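Local coordinates for cerato-platanin-like protein (Moniliophthora perniciosa, PDB 3SUL) that is of unknown function but belongs to the cerato-platanin family of small secreted fungal proteins with a double-psi beta-barrel fold, at residues Cys63-Trp68 and Thr113-Ser118. Numbering follows the deposited sequence.
Sequences CYQITW and TLVDKS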
ATOM      1  N   CYS A  63      -6.092  -4.473  -3.831  1.00 12.67           N
ATOM      2  CA  CYS A  63      -6.571  -3.427  -2.928  1.00 14.27           C
ATOM      3  C   CYS A  63      -6.871  -4.018  -1.516  1.00 14.55           C
ATOM      4  O   CYS A  63      -7.593  -5.013  -1.390  1.00 15.19           O
ATOM      5  CB  CYS A  63      -7.771  -2.856  -3.572  1.00 13.95           C
ATOM      6  SG  CYS A  63      -8.628  -1.575  -2.598  1.00 15.13           S
ATOM      7  N   TYR A  64      -6.353  -3.366  -0.502  1.00 12.79           N
ATOM      8  CA  TYR A  64      -6.559  -3.851   0.853  1.00 14.74           C
ATOM      9  C   TYR A  64      -7.279  -2.803   1.646  1.00 12.88           C
ATOM     10  O   TYR A  64      -6.952  -1.592   1.576  1.00 14.45           O
ATOM     11  CB  TYR A  64      -5.257  -4.180   1.558  1.00 16.61           C
ATOM     12  CG  TYR A  64      -4.619  -5.303   0.815  1.00 22.63           C
ATOM     13  CD1 TYR A  64      -4.803  -6.669   1.197  1.00 28.60           C
ATOM     14  CD2 TYR A  64      -3.881  -5.016  -0.317  1.00 29.34           C
ATOM     15  CE1 TYR A  64      -4.211  -7.698   0.442  1.00 28.53           C
ATOM     16  CE2 TYR A  64      -3.310  -6.016  -1.056  1.00 30.69           C
ATOM     17  CZ  TYR A  64      -3.458  -7.346  -0.688  1.00 31.81           C
ATOM     18  OH  TYR A  64      -2.824  -8.282  -1.526  1.00 33.99           O
ATOM     19  N   GLN A  65      -8.307  -3.256   2.339  1.00 13.25           N
ATOM     20  CA  GLN A  65      -8.950  -2.345   3.239  1.00 14.83           C
ATOM     21  C   GLN A  65      -8.279  -2.656   4.555  1.00 15.20           C
ATOM     22  O   GLN A  65      -8.317  -3.806   5.021  1.00 17.58           O
ATOM     23  CB  GLN A  65     -10.433  -2.657   3.163  1.00 15.99           C
ATOM     24  CG  GLN A  65     -11.218  -1.969   4.164  1.00 19.36           C
ATOM     25  CD  GLN A  65     -12.524  -2.729   4.453  1.00 22.37           C
ATOM     26  OE1 GLN A  65     -13.394  -2.784   3.615  1.00 26.36           O
ATOM     27  NE2 GLN A  65     -12.612  -3.357   5.623  1.00 27.92           N
ATOM     28  N   ILE A  66      -7.635  -1.634   5.161  1.00 16.41           N
ATOM     29  CA  ILE A  66      -6.785  -1.822   6.353  1.00 16.05           C
ATOM     30  C   ILE A  66      -7.316  -0.985   7.484  1.00 17.13           C
ATOM     31  O   ILE A  66      -7.520   0.205   7.324  1.00 16.72           O
ATOM     32  CB  ILE A  66      -5.386  -1.361   6.124  1.00 16.85           C
ATOM     33  CG1 ILE A  66      -4.810  -2.007   4.863  1.00 17.90           C
ATOM     34  CG2 ILE A  66      -4.550  -1.529   7.441  1.00 14.98           C
ATOM     35  CD1 ILE A  66      -3.332  -1.691   4.606  1.00 16.82           C
ATOM     36  N   THR A  67      -7.470  -1.601   8.650  1.00 17.81           N
ATOM     37  CA  THR A  67      -8.032  -0.942   9.829  1.00 18.70           C
ATOM     38  C   THR A  67      -7.100  -1.049  11.041  1.00 17.67           C
ATOM     39  O   THR A  67      -6.484  -2.045  11.238  1.00 19.85           O
ATOM     40  CB  THR A  67      -9.444  -1.521  10.166  1.00 17.97           C
ATOM     41  OG1 THR A  67     -10.289  -1.477   9.003  1.00 16.33           O
ATOM     42  CG2 THR A  67     -10.056  -0.805  11.383  1.00 20.36           C
ATOM     43  N   TRP A  68      -6.979   0.039  11.784  1.00 18.82           N
ATOM     44  CA  TRP A  68      -6.226   0.032  12.995  1.00 20.68           C
ATOM     45  C   TRP A  68      -7.164   0.125  14.151  1.00 19.16           C
ATOM     46  O   TRP A  68      -7.910   1.117  14.255  1.00 21.60           O
ATOM     47  CB  TRP A  68      -5.336   1.259  13.062  1.00 21.88           C
ATOM     48  CG  TRP A  68      -4.372   1.161  14.182  1.00 23.04           C
ATOM     49  CD1 TRP A  68      -3.694   0.062  14.528  1.00 23.83           C
ATOM     50  CD2 TRP A  68      -4.011   2.182  15.112  1.00 26.03           C
ATOM     51  NE1 TRP A  68      -2.896   0.323  15.593  1.00 27.06           N
ATOM     52  CE2 TRP A  68      -3.078   1.620  15.984  1.00 27.86           C
ATOM     53  CE3 TRP A  68      -4.395   3.515  15.296  1.00 27.78           C
ATOM     54  CZ2 TRP A  68      -2.497   2.339  17.031  1.00 25.84           C
ATOM     55  CZ3 TRP A  68      -3.817   4.241  16.341  1.00 30.70           C
ATOM     56  CH2 TRP A  68      -2.890   3.640  17.198  1.00 30.94           C
ATOM     57  N   THR A 113      -8.002  -6.642   4.804  1.00 22.02           N
ATOM     58  CA  THR A 113      -8.891  -7.438   3.992  1.00 21.65           C
ATOM     59  C   THR A 113      -8.759  -7.078   2.547  1.00 21.20           C
ATOM     60  O   THR A 113      -8.867  -5.929   2.165  1.00 21.61           O
ATOM     61  CB  THR A 113     -10.385  -7.250   4.438  1.00 20.95           C
ATOM     62  OG1 THR A 113     -10.476  -7.802   5.737  1.00 25.18           O
ATOM     63  CG2 THR A 113     -11.413  -7.921   3.460  1.00 23.21           C
ATOM     64  N   LEU A 114      -8.536  -8.091   1.718  1.00 20.31           N
ATOM     65  CA  LEU A 114      -8.519  -7.900   0.289  1.00 19.24           C
ATOM     66  C   LEU A 114      -9.919  -7.583  -0.175  1.00 20.90           C
ATOM     67  O   LEU A 114     -10.869  -8.253   0.228  1.00 22.51           O
ATOM     68  CB  LEU A 114      -8.054  -9.226  -0.412  1.00 20.16           C
ATOM     69  CG  LEU A 114      -8.005  -9.183  -1.928  1.00 23.42           C
ATOM     70  CD1 LEU A 114      -6.851  -8.323  -2.291  1.00 21.40           C
ATOM     71  CD2 LEU A 114      -7.769 -10.629  -2.529  1.00 25.00           C
ATOM     72  N   VAL A 115     -10.072  -6.533  -0.987  1.00 18.32           N
ATOM     73  CA  VAL A 115     -11.366  -6.084  -1.446  1.00 17.59           C
ATOM     74  C   VAL A 115     -11.242  -5.765  -2.911  1.00 17.79           C
ATOM     75  O   VAL A 115     -10.121  -5.710  -3.455  1.00 19.29           O
ATOM     76  CB  VAL A 115     -11.871  -4.853  -0.598  1.00 15.56           C
ATOM     77  CG1 VAL A 115     -11.942  -5.236   0.892  1.00 15.80           C
ATOM     78  CG2 VAL A 115     -10.949  -3.612  -0.862  1.00 14.58           C
ATOM     79  N   ASP A 116     -12.359  -5.560  -3.570  1.00 19.44           N
ATOM     80  CA  ASP A 116     -12.409  -5.214  -4.956  1.00 20.80           C
ATOM     81  C   ASP A 116     -11.519  -4.043  -5.220  1.00 21.41           C
ATOM     82  O   ASP A 116     -11.442  -3.126  -4.429  1.00 19.66           O
ATOM     83  CB  ASP A 116     -13.802  -4.860  -5.337  1.00 22.67           C
ATOM     84  CG  ASP A 116     -14.649  -6.086  -5.580  1.00 29.77           C
ATOM     85  OD1 ASP A 116     -14.405  -7.121  -4.922  1.00 36.83           O
ATOM     86  OD2 ASP A 116     -15.531  -6.015  -6.471  1.00 39.12           O
ATOM     87  N   LYS A 117     -10.825  -4.125  -6.333  1.00 19.64           N
ATOM     88  CA  LYS A 117      -9.936  -3.060  -6.805  1.00 20.58           C
ATOM     89  C   LYS A 117     -10.637  -1.701  -6.757  1.00 18.89           C
ATOM     90  O   LYS A 117      -9.967  -0.681  -6.582  1.00 17.49           O
ATOM     91  CB  LYS A 117      -9.684  -3.396  -8.262  1.00 21.37           C
ATOM     92  CG  LYS A 117      -8.546  -2.875  -8.899  1.00 27.36           C
ATOM     93  CD  LYS A 117      -8.455  -3.429 -10.360  1.00 32.31           C
ATOM     94  CE  LYS A 117      -9.719  -3.389 -11.266  1.00 35.39           C
ATOM     95  NZ  LYS A 117      -9.308  -2.870 -12.612  1.00 38.05           N
ATOM     96  N   SER A 118     -11.958  -1.681  -7.012  1.00 18.18           N
ATOM     97  CA  SER A 118     -12.718  -0.463  -7.193  1.00 17.61           C
ATOM     98  C   SER A 118     -12.718   0.267  -5.881  1.00 15.68           C
ATOM     99  O   SER A 118     -12.835   1.484  -5.884  1.00 17.20           O
ATOM    100  CB  SER A 118     -14.137  -0.723  -7.691  1.00 16.83           C
ATOM    101  OG  SER A 118     -14.741  -1.572  -6.766  1.00 23.77           O
TER
HETATM  102  O   HOH W   1      -7.992  -6.226  -4.841  1.00 21.10           O
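Gln65 and Thr113 form an antiparallel hydrogen-bonded pair: Gln65 N donates to Thr113 O at 2.7 Å, and Thr113 N returns a more bent bond to Gln65 O. Two residues along, Val115 N reaches Cys63 O at 2.9 Å in a nearly straight bond (165°), while a water accepts from Cys63 N and donates to Val115 O, linking the two backbones beside this bond. Between them Tyr64 and Leu114 make the non-hydrogen-bonded pair, CA atoms 4.5 Å apart. Leu114 CG is anti to its backbone N (chi1 179°), and CD1, turned toward strand 63-68 (chi2 72°), lies over one face of the Tyr64 ring, 4.2 Å from the ring centroid in a CH-pi contact. An edge-to-face contact with the Phe87 ring and hydrogen bonds of the hydroxyl with Thr51 and Thr62 also hold the tyrosine. An alanine at Tyr64 would probably leave Leu114 CD1 without its aromatic partner and Thr51 and Thr62 without a shared hydroxyl. On the other face Val115 spreads its methyls between two neighbours: CG2 lies 3.5 Å from Cys63 SG, and CG1 packs 3.8 Å from Gln65 CB. The same sulfur is joined to Cys120 in a disulfide, tying strand 63-68 to the C-terminal part of the chain. In the six-stranded sheet of this double-psi barrel, strand 63-68 lies between 107-115 and 73-80, antiparallel to both, and farther along it Ile66 and Trp68 pack on Leu97 of helix 91-98.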